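Local structure of peptidoglycan-recognition protein (Apis mellifera, 5XZ3) at residues N45-D48 and T49-N53; E9-K12 and R13-T17; G109-N113 and K114-N118. The protein probably recognises bacterial peptidoglycan as a pattern receptor of the honeybee's innate immune system. One frame throughout, in Å; residues are numbered along the deposited sequence.

Interaction 1. Residues N45-D48 and T49-N53; sequences NSKD and TCISN
A chi1 of 54° sets OG1 of Thr49 between its own backbone N and carbonyl carbon, which turns the hydroxyl back toward Ser46. From there it donates to Ser46 O at 2.9 Å, bent well off the carbonyl (C=O...O angle 114°) and tilted from its plane. The same oxygen takes the first helical bond, from Cys50 N at 2.8 Å, and this donor comes in almost straight on, so two donors grip Ser46 O from different directions. OG1 has further company: Ser46 OG lies 3.0 Å from it, and Asn45 N sends it a weak bond.

Farther along, Asp48 O is also shared by two donors, but here the hydroxyl and amide come from one residue, Ser52, four places on. With chi1 at -55°, Ser52 sets OG beside its own N, from where it donates to Asp48 O at 3.0 Å, while Ser52 N bonds to that oxygen from the opposite face of the carbonyl plane. Between these two polar pairs Ile51 N donates to Lys47 O, and the two side chains run alongside each other in the same direction, Lys47 CG touching Ile51 CD1 at 3.9 Å. Both also reach Tyr83 of strand 82-84.

Cys50 is the buried member. Its SG sits 3.3 Å from Ser46 O and is bonded to Cys44 SG. What results is the amino-terminal end of helix 47-64, with Ser46 in the N-cap position and serine and threonine hydroxyls folded back onto backbone carbonyls, stitched to the preceding loop by the Cys44-Cys50 disulfide.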
ATOM      1  N   ASN A  45       5.174  -6.561 -14.298  1.00 42.51           N
ATOM      2  CA  ASN A  45       5.049  -5.506 -15.293  1.00 44.63           C
ATOM      3  C   ASN A  45       3.747  -5.568 -16.108  1.00 44.43           C
ATOM      4  O   ASN A  45       3.560  -4.793 -17.054  1.00 46.51           O
ATOM      5  CB  ASN A  45       6.298  -5.499 -16.192  1.00 48.38           C
ATOM      6  CG  ASN A  45       6.979  -4.148 -16.228  1.00 51.08           C
ATOM      7  OD1 ASN A  45       7.104  -3.533 -17.290  1.00 55.78           O
ATOM      8  ND2 ASN A  45       7.428  -3.675 -15.068  1.00 50.90           N
ATOM      9  N   SER A  46       2.851  -6.477 -15.725  1.00 42.21           N
ATOM     10  CA  SER A  46       1.552  -6.650 -16.388  1.00 42.06           C
ATOM     11  C   SER A  46       0.516  -7.088 -15.366  1.00 40.50           C
ATOM     12  O   SER A  46       0.865  -7.633 -14.301  1.00 39.09           O
ATOM     13  CB  SER A  46       1.650  -7.661 -17.549  1.00 43.18           C
ATOM     14  OG  SER A  46       1.676  -8.997 -17.078  1.00 42.79           O
ATOM     15  N   LYS A  47      -0.754  -6.861 -15.691  1.00 40.21           N
ATOM     16  CA  LYS A  47      -1.851  -7.192 -14.787  1.00 39.57           C
ATOM     17  C   LYS A  47      -1.826  -8.673 -14.398  1.00 39.33           C
ATOM     18  O   LYS A  47      -1.903  -9.015 -13.211  1.00 36.74           O
ATOM     19  CB  LYS A  47      -3.190  -6.784 -15.410  1.00 40.75           C
ATOM     20  CG  LYS A  47      -4.401  -7.034 -14.538  1.00 40.79           C
ATOM     21  CD  LYS A  47      -5.651  -6.509 -15.219  1.00 42.95           C
ATOM     22  CE  LYS A  47      -6.876  -6.673 -14.336  1.00 43.51           C
ATOM     23  NZ  LYS A  47      -8.031  -5.935 -14.927  1.00 44.63           N
ATOM     24  N   ASP A  48      -1.679  -9.540 -15.402  1.00 40.66           N
ATOM     25  CA  ASP A  48      -1.566 -10.982 -15.180  1.00 41.21           C
ATOM     26  C   ASP A  48      -0.443 -11.400 -14.242  1.00 39.14           C
ATOM     27  O   ASP A  48      -0.656 -12.240 -13.361  1.00 38.49           O
ATOM     28  CB  ASP A  48      -1.427 -11.719 -16.513  1.00 44.43           C
ATOM     29  CG  ASP A  48      -2.761 -12.089 -17.100  1.00 47.41           C
ATOM     30  OD1 ASP A  48      -3.713 -12.320 -16.319  1.00 49.36           O
ATOM     31  OD2 ASP A  48      -2.863 -12.164 -18.339  1.00 49.86           O
ATOM     32  N   THR A  49       0.741 -10.823 -14.422  1.00 38.84           N
ATOM     33  CA  THR A  49       1.880 -11.158 -13.561  1.00 39.42           C
ATOM     34  C   THR A  49       1.749 -10.513 -12.179  1.00 37.87           C
ATOM     35  O   THR A  49       2.176 -11.103 -11.177  1.00 36.81           O
ATOM     36  CB  THR A  49       3.225 -10.772 -14.191  1.00 41.35           C
ATOM     37  OG1 THR A  49       3.198  -9.385 -14.552  1.00 43.63           O
ATOM     38  CG2 THR A  49       3.492 -11.612 -15.427  1.00 41.59           C
ATOM     39  N   CYS A  50       1.147  -9.322 -12.120  1.00 36.42           N
ATOM     40  CA  CYS A  50       0.883  -8.696 -10.817  1.00 35.87           C
ATOM     41  C   CYS A  50      -0.146  -9.492 -10.028  1.00 34.22           C
ATOM     42  O   CYS A  50       0.018  -9.668  -8.817  1.00 33.18           O
ATOM     43  CB  CYS A  50       0.494  -7.224 -10.942  1.00 37.33           C
ATOM     44  SG  CYS A  50       1.822  -6.138 -11.513  1.00 39.29           S
ATOM     45  N   ILE A  51      -1.162 -10.032 -10.713  1.00 33.72           N
ATOM     46  CA  ILE A  51      -2.179 -10.848 -10.038  1.00 33.62           C
ATOM     47  C   ILE A  51      -1.545 -12.084  -9.360  1.00 33.55           C
ATOM     48  O   ILE A  51      -1.820 -12.377  -8.170  1.00 32.80           O
ATOM     49  CB  ILE A  51      -3.374 -11.186 -10.967  1.00 34.46           C
ATOM     50  CG1 ILE A  51      -4.271  -9.949 -11.127  1.00 34.59           C
ATOM     51  CG2 ILE A  51      -4.170 -12.383 -10.441  1.00 35.14           C
ATOM     52  CD1 ILE A  51      -5.343 -10.048 -12.206  1.00 36.72           C
ATOM     53  N   SER A  52      -0.666 -12.758 -10.104  1.00 34.57           N
ATOM     54  CA  SER A  52       0.051 -13.958  -9.632  1.00 36.05           C
ATOM     55  C   SER A  52       0.950 -13.666  -8.444  1.00 34.44           C
ATOM     56  O   SER A  52       1.003 -14.439  -7.484  1.00 34.51           O
ATOM     57  CB  SER A  52       0.924 -14.526 -10.761  1.00 37.20           C
ATOM     58  OG  SER A  52       0.126 -14.764 -11.899  1.00 39.88           O
ATOM     59  N   ASN A  53       1.675 -12.563  -8.544  1.00 35.25           N
ATOM     60  CA  ASN A  53       2.630 -12.149  -7.525  1.00 35.75           C
ATOM     61  C   ASN A  53       1.925 -11.839  -6.218  1.00 34.00           C
ATOM     62  O   ASN A  53       2.345 -12.315  -5.158  1.00 33.24           O
ATOM     63  CB  ASN A  53       3.432 -10.946  -8.015  1.00 37.03           C
ATOM     64  CG  ASN A  53       4.555 -11.345  -8.954  1.00 40.30           C
ATOM     65  OD1 ASN A  53       4.529 -12.423  -9.548  1.00 41.70           O
ATOM     66  ND2 ASN A  53       5.542 -10.475  -9.101  1.00 39.97           N
TER

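Interaction 2. Residues E9-K12 and R13-T17; sequences EIIK and RNEWT
Hydrogen bonds between Lys12 and Glu15 close this turn twice over. Glu15 N donates to Lys12 O at 2.9 Å, meeting it from above the carbonyl plane, and Glu15 OE1 reaches back to accept Lys12 N, also at 2.9 Å, with an N-H...O angle of 154°. CG of Glu15 stands beside its own N (chi1 -66°) and the chain runs out extended beyond it, which brings the carboxylate back over Lys12; the N-H arrives from above the carboxylate plane. One residue later Arg13 O takes both Trp16 N and Thr17 N, completing the short helix.

The apolar contact is made by Ile11. Its CG2 presses on Glu15 CB at 3.6 Å, the two side chains crossing at about a right angle, and the buried isoleucine backs the glutamate's aliphatic root.

The Trp16 ring contributes van der Waals contact. CD1 comes within 3.5 Å of Lys12 O, the ring's edge faces Ile11 O, and one face carries Arg13 O and Thr17 CG2 near the rim. Its far reach is toward helix 47-64, and NE1 donates to Glu84 O.

Beyond the turn, Arg13 pairs with Asp69 in a salt bridge and hydrogen-bonds Val19 O. The Glu84 carboxylate (OE1) accepts the backbone N of Arg13. Backbone bonds from Ile11 to Ile82 and Glu84 lay this strip along strand 82-84. A glutamate side chain returning to the backbone N three residues earlier resembles one half of a capping box, here opening the short helix 13-16 near the start of the chain.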
ATOM      1  N   GLU A   9     -10.524   2.597 -10.490  1.00 47.05           N
ATOM      2  CA  GLU A   9      -9.412   1.846 -11.081  1.00 47.63           C
ATOM      3  C   GLU A   9      -8.775   0.763 -10.192  1.00 44.35           C
ATOM      4  O   GLU A   9      -8.082  -0.125 -10.702  1.00 44.02           O
ATOM      5  CB  GLU A   9      -8.327   2.847 -11.522  1.00 50.33           C
ATOM      6  CG  GLU A   9      -8.427   4.197 -10.812  1.00 52.54           C
ATOM      7  CD  GLU A   9      -7.330   5.168 -11.190  1.00 55.70           C
ATOM      8  OE1 GLU A   9      -7.213   5.502 -12.391  1.00 59.58           O
ATOM      9  OE2 GLU A   9      -6.595   5.616 -10.279  1.00 56.75           O
ATOM     10  N   ILE A  10      -8.991   0.853  -8.877  1.00 41.13           N
ATOM     11  CA  ILE A  10      -8.474  -0.139  -7.929  1.00 36.52           C
ATOM     12  C   ILE A  10      -8.962  -1.542  -8.324  1.00 34.94           C
ATOM     13  O   ILE A  10     -10.156  -1.782  -8.479  1.00 34.48           O
ATOM     14  CB  ILE A  10      -8.880   0.163  -6.462  1.00 35.35           C
ATOM     15  CG1 ILE A  10      -8.283   1.488  -5.966  1.00 34.88           C
ATOM     16  CG2 ILE A  10      -8.424  -0.963  -5.534  1.00 35.20           C
ATOM     17  CD1 ILE A  10      -8.943   2.044  -4.716  1.00 33.91           C
ATOM     18  N   ILE A  11      -8.020  -2.456  -8.480  1.00 33.86           N
ATOM     19  CA  ILE A  11      -8.332  -3.859  -8.745  1.00 34.36           C
ATOM     20  C   ILE A  11      -8.754  -4.479  -7.409  1.00 33.76           C
ATOM     21  O   ILE A  11      -7.937  -4.602  -6.503  1.00 31.62           O
ATOM     22  CB  ILE A  11      -7.118  -4.609  -9.350  1.00 34.53           C
ATOM     23  CG1 ILE A  11      -6.563  -3.928 -10.626  1.00 35.64           C
ATOM     24  CG2 ILE A  11      -7.426  -6.086  -9.556  1.00 34.98           C
ATOM     25  CD1 ILE A  11      -7.554  -3.710 -11.746  1.00 38.18           C
ATOM     26  N   LYS A  12     -10.030  -4.853  -7.291  1.00 34.51           N
ATOM     27  CA  LYS A  12     -10.564  -5.366  -6.019  1.00 35.50           C
ATOM     28  C   LYS A  12     -10.028  -6.755  -5.689  1.00 34.37           C
ATOM     29  O   LYS A  12      -9.606  -7.493  -6.574  1.00 34.81           O
ATOM     30  CB  LYS A  12     -12.099  -5.359  -6.014  1.00 37.95           C
ATOM     31  CG  LYS A  12     -12.708  -3.963  -6.066  1.00 41.45           C
ATOM     32  CD  LYS A  12     -14.206  -4.014  -6.337  1.00 44.77           C
ATOM     33  CE  LYS A  12     -15.009  -4.119  -5.046  1.00 46.44           C
ATOM     34  NZ  LYS A  12     -15.235  -2.803  -4.372  1.00 49.07           N
ATOM     35  N   ARG A  13     -10.049  -7.089  -4.405  1.00 34.80           N
ATOM     36  CA  ARG A  13      -9.547  -8.360  -3.894  1.00 35.73           C
ATOM     37  C   ARG A  13     -10.035  -9.587  -4.703  1.00 37.35           C
ATOM     38  O   ARG A  13      -9.220 -10.414  -5.110  1.00 36.28           O
ATOM     39  CB  ARG A  13      -9.909  -8.508  -2.415  1.00 35.60           C
ATOM     40  CG  ARG A  13      -9.151  -9.631  -1.728  1.00 36.51           C
ATOM     41  CD  ARG A  13      -9.997 -10.317  -0.663  1.00 37.34           C
ATOM     42  NE  ARG A  13      -9.239 -11.380   0.020  1.00 36.47           N
ATOM     43  CZ  ARG A  13      -8.306 -11.168   0.945  1.00 35.75           C
ATOM     44  NH1 ARG A  13      -7.685 -12.211   1.498  1.00 35.27           N
ATOM     45  NH2 ARG A  13      -7.983  -9.920   1.316  1.00 35.02           N
ATOM     46  N   ASN A  14     -11.344  -9.671  -4.970  1.00 39.63           N
ATOM     47  CA  ASN A  14     -11.916 -10.817  -5.715  1.00 41.86           C
ATOM     48  C   ASN A  14     -11.455 -10.922  -7.181  1.00 43.12           C
ATOM     49  O   ASN A  14     -11.703 -11.937  -7.838  1.00 43.86           O
ATOM     50  CB  ASN A  14     -13.451 -10.820  -5.640  1.00 45.09           C
ATOM     51  CG  ASN A  14     -14.096  -9.876  -6.644  1.00 48.00           C
ATOM     52  OD1 ASN A  14     -13.742  -8.699  -6.734  1.00 48.79           O
ATOM     53  ND2 ASN A  14     -15.051 -10.397  -7.410  1.00 51.84           N
ATOM     54  N   GLU A  15     -10.803  -9.875  -7.693  1.00 41.48           N
ATOM     55  CA  GLU A  15     -10.234  -9.925  -9.030  1.00 41.87           C
ATOM     56  C   GLU A  15      -8.887 -10.636  -9.058  1.00 40.67           C
ATOM     57  O   GLU A  15      -8.439 -11.060 -10.126  1.00 40.81           O
ATOM     58  CB  GLU A  15     -10.094  -8.531  -9.635  1.00 42.89           C
ATOM     59  CG  GLU A  15     -11.405  -7.820  -9.902  1.00 44.46           C
ATOM     60  CD  GLU A  15     -11.185  -6.429 -10.468  1.00 45.99           C
ATOM     61  OE1 GLU A  15     -11.457  -5.443  -9.742  1.00 45.65           O
ATOM     62  OE2 GLU A  15     -10.728  -6.328 -11.632  1.00 47.89           O
ATOM     63  N   TRP A  16      -8.241 -10.767  -7.898  1.00 38.05           N
ATOM     64  CA  TRP A  16      -6.949 -11.449  -7.840  1.00 36.87           C
ATOM     65  C   TRP A  16      -6.900 -12.714  -6.970  1.00 36.83           C
ATOM     66  O   TRP A  16      -5.923 -13.449  -7.037  1.00 36.28           O
ATOM     67  CB  TRP A  16      -5.784 -10.474  -7.559  1.00 35.86           C
ATOM     68  CG  TRP A  16      -5.808  -9.792  -6.219  1.00 34.28           C
ATOM     69  CD1 TRP A  16      -6.287  -8.538  -5.943  1.00 33.43           C
ATOM     70  CD2 TRP A  16      -5.325 -10.319  -4.973  1.00 33.96           C
ATOM     71  NE1 TRP A  16      -6.142  -8.258  -4.601  1.00 32.43           N
ATOM     72  CE2 TRP A  16      -5.551  -9.326  -3.982  1.00 32.33           C
ATOM     73  CE3 TRP A  16      -4.729 -11.534  -4.594  1.00 33.84           C
ATOM     74  CZ2 TRP A  16      -5.205  -9.508  -2.643  1.00 31.98           C
ATOM     75  CZ3 TRP A  16      -4.384 -11.717  -3.261  1.00 33.71           C
ATOM     76  CH2 TRP A  16      -4.618 -10.704  -2.299  1.00 33.45           C
ATOM     77  N   THR A  17      -7.934 -12.959  -6.160  1.00 36.92           N
ATOM     78  CA  THR A  17      -7.995 -14.167  -5.303  1.00 37.49           C
ATOM     79  C   THR A  17      -9.442 -14.596  -5.017  1.00 38.69           C
ATOM     80  O   THR A  17     -10.364 -13.788  -5.159  1.00 38.82           O
ATOM     81  CB  THR A  17      -7.214 -13.987  -3.972  1.00 36.02           C
ATOM     82  OG1 THR A  17      -7.138 -15.235  -3.260  1.00 35.63           O
ATOM     83  CG2 THR A  17      -7.856 -12.916  -3.063  1.00 34.96           C
TER

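Interaction 3. Residues G109-N113 and K114-N118; sequences GNFQN and KSASN
In the loop that joins strand 102-107 to helix 118-133, an Asx turn at Asn110 sets up the bend that lets Lys114 fold back over Asn110 and Phe111. OD1 of Asn110 accepts Gln112 N at 3.1 Å, in the carbonyl plane and nearly straight, fixing the amide against the turn. Lys114 then closes the bend: its CG lies between backbone N and carbonyl carbon (chi1 66°), and a kink at the last torsion brings NZ to Asn110 O at 2.9 Å, from above that carbonyl plane. A water receives hydrogens from both NZ, at 2.7 Å, and Asn110 N, closing a small ring of bonds.

Phe111 fills the inside of the bend. NZ stands over one face of its ring, 4.3 Å from the centroid and 35° off the normal, an off-centre cation-pi contact. Ala116 CB rests on the opposite face, 4.0 Å from Phe111 CE1, and Lys114 O meets the ring edge in plane, with Phe111 CA 3.3 Å from that oxygen. Leu159 of helix 157-163 packs on the same side chain. Replacing Phe111 with an alanine is likely to open a gap beside Ala116 and leave the Lys114 ammonium without its aromatic partner.

Phe111 N bonds to His38, and Ser117, in the N-cap position, offers OG to Met120 N of the following helix. The ammonium of Lys114 is thus held by a carbonyl, a water, a ring face and a salt bridge to Glu43, a set of partners that should favour the charged form and keep its chain from swinging outward.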
ATOM      1  N   GLY A 109       8.280  -4.723  -5.462  1.00 27.09           N
ATOM      2  CA  GLY A 109       9.641  -4.728  -5.953  1.00 28.63           C
ATOM      3  C   GLY A 109      10.587  -4.377  -4.847  1.00 28.92           C
ATOM      4  O   GLY A 109      10.200  -4.348  -3.668  1.00 28.32           O
ATOM      5  N   ASN A 110      11.834  -4.122  -5.234  1.00 29.44           N
ATOM      6  CA  ASN A 110      12.866  -3.685  -4.312  1.00 28.91           C
ATOM      7  C   ASN A 110      13.349  -2.350  -4.831  1.00 28.81           C
ATOM      8  O   ASN A 110      13.959  -2.281  -5.905  1.00 28.89           O
ATOM      9  CB  ASN A 110      14.016  -4.708  -4.291  1.00 30.39           C
ATOM     10  CG  ASN A 110      15.111  -4.359  -3.299  1.00 30.89           C
ATOM     11  OD1 ASN A 110      15.312  -3.198  -2.923  1.00 30.22           O
ATOM     12  ND2 ASN A 110      15.851  -5.381  -2.882  1.00 31.30           N
ATOM     13  N   PHE A 111      13.077  -1.297  -4.062  1.00 27.51           N
ATOM     14  CA  PHE A 111      13.424   0.075  -4.463  1.00 27.48           C
ATOM     15  C   PHE A 111      14.532   0.729  -3.614  1.00 27.11           C
ATOM     16  O   PHE A 111      14.628   1.954  -3.520  1.00 26.26           O
ATOM     17  CB  PHE A 111      12.140   0.930  -4.652  1.00 26.55           C
ATOM     18  CG  PHE A 111      11.167   0.305  -5.622  1.00 27.11           C
ATOM     19  CD1 PHE A 111      11.336   0.465  -7.017  1.00 27.15           C
ATOM     20  CD2 PHE A 111      10.130  -0.522  -5.161  1.00 26.18           C
ATOM     21  CE1 PHE A 111      10.472  -0.155  -7.921  1.00 27.71           C
ATOM     22  CE2 PHE A 111       9.268  -1.152  -6.065  1.00 26.51           C
ATOM     23  CZ  PHE A 111       9.433  -0.965  -7.440  1.00 27.22           C
ATOM     24  N   GLN A 112      15.405  -0.114  -3.043  1.00 27.86           N
ATOM     25  CA  GLN A 112      16.597   0.363  -2.330  1.00 28.32           C
ATOM     26  C   GLN A 112      17.599   1.027  -3.262  1.00 29.04           C
ATOM     27  O   GLN A 112      18.147   2.095  -2.940  1.00 28.48           O
ATOM     28  CB  GLN A 112      17.280  -0.782  -1.556  1.00 28.77           C
ATOM     29  CG  GLN A 112      18.592  -0.415  -0.842  1.00 29.79           C
ATOM     30  CD  GLN A 112      18.481   0.682   0.226  1.00 29.41           C
ATOM     31  OE1 GLN A 112      19.494   1.257   0.627  1.00 30.73           O
ATOM     32  NE2 GLN A 112      17.271   0.970   0.692  1.00 28.21           N
ATOM     33  N   ASN A 113      17.818   0.392  -4.417  1.00 30.46           N
ATOM     34  CA  ASN A 113      18.846   0.829  -5.363  1.00 32.57           C
ATOM     35  C   ASN A 113      18.330   1.263  -6.736  1.00 33.62           C
ATOM     36  O   ASN A 113      19.130   1.493  -7.665  1.00 33.46           O
ATOM     37  CB  ASN A 113      19.910  -0.271  -5.523  1.00 34.26           C
ATOM     38  CG  ASN A 113      20.647  -0.552  -4.233  1.00 35.42           C
ATOM     39  OD1 ASN A 113      21.155   0.360  -3.574  1.00 35.72           O
ATOM     40  ND2 ASN A 113      20.696  -1.819  -3.856  1.00 37.25           N
ATOM     41  N   LYS A 114      17.007   1.358  -6.870  1.00 32.53           N
ATOM     42  CA  LYS A 114      16.405   1.891  -8.087  1.00 33.53           C
ATOM     43  C   LYS A 114      15.084   2.566  -7.804  1.00 31.52           C
ATOM     44  O   LYS A 114      14.363   2.180  -6.885  1.00 31.07           O
ATOM     45  CB  LYS A 114      16.251   0.822  -9.180  1.00 36.55           C
ATOM     46  CG  LYS A 114      15.285  -0.285  -8.856  1.00 37.03           C
ATOM     47  CD  LYS A 114      15.002  -1.122 -10.082  1.00 40.37           C
ATOM     48  CE  LYS A 114      14.570  -2.490  -9.624  1.00 41.41           C
ATOM     49  NZ  LYS A 114      13.375  -2.307  -8.747  1.00 41.71           N
ATOM     50  N   SER A 115      14.803   3.597  -8.589  1.00 31.09           N
ATOM     51  CA  SER A 115      13.565   4.378  -8.483  1.00 30.79           C
ATOM     52  C   SER A 115      12.387   3.552  -8.940  1.00 29.69           C
ATOM     53  O   SER A 115      12.540   2.619  -9.741  1.00 28.86           O
ATOM     54  CB  SER A 115      13.660   5.611  -9.378  1.00 32.17           C
ATOM     55  OG  SER A 115      14.583   6.537  -8.863  1.00 35.88           O
ATOM     56  N   ALA A 116      11.211   3.883  -8.413  1.00 27.80           N
ATOM     57  CA  ALA A 116       9.954   3.367  -8.948  1.00 28.48           C
ATOM     58  C   ALA A 116       9.661   4.199 -10.177  1.00 29.02           C
ATOM     59  O   ALA A 116      10.062   5.361 -10.233  1.00 28.62           O
ATOM     60  CB  ALA A 116       8.821   3.517  -7.933  1.00 27.17           C
ATOM     61  N   SER A 117       8.980   3.596 -11.155  1.00 30.15           N
ATOM     62  CA  SER A 117       8.563   4.299 -12.364  1.00 32.22           C
ATOM     63  C   SER A 117       7.565   5.404 -12.039  1.00 32.78           C
ATOM     64  O   SER A 117       6.899   5.363 -10.994  1.00 31.07           O
ATOM     65  CB  SER A 117       7.929   3.322 -13.355  1.00 33.04           C
ATOM     66  OG  SER A 117       6.648   2.924 -12.885  1.00 31.68           O
ATOM     67  N   ASN A 118       7.473   6.384 -12.943  1.00 33.90           N
ATOM     68  CA  ASN A 118       6.466   7.442 -12.880  1.00 35.05           C
ATOM     69  C   ASN A 118       5.042   6.926 -12.698  1.00 34.44           C
ATOM     70  O   ASN A 118       4.309   7.450 -11.862  1.00 33.18           O
ATOM     71  CB  ASN A 118       6.543   8.322 -14.122  1.00 37.54           C
ATOM     72  CG  ASN A 118       7.689   9.297 -14.062  1.00 39.62           C
ATOM     73  OD1 ASN A 118       8.154   9.652 -12.986  1.00 40.59           O
ATOM     74  ND2 ASN A 118       8.152   9.739 -15.224  1.00 41.89           N
TER
HETATM   75  O   HOH W   1      12.664  -4.640  -7.696  1.00 53.14           O

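Overall arrangement
From the N terminus, the 9-17 stretch of interaction 2 comes first and closes a turn leading into helix 13-16, just after Ile11 has bonded along strand 82-84. Interaction 1 follows at 45-53, where the loop after strand 31-38 enters helix 47-64; interaction 3, at 109-118, closes the bend between strand 102-107 and helix 118-133. The three stand in series, none nested in or crossing another. Interactions 1 and 2 touch: Ile51 CG2 packs on Trp16 CB at 3.8 Å, joining the 9-17 segment to helix 47-64. Interaction 3 lies apart, its centre about 17 Å from that of interaction 1, yet Glu43, just before Cys44, links its lysine to that region.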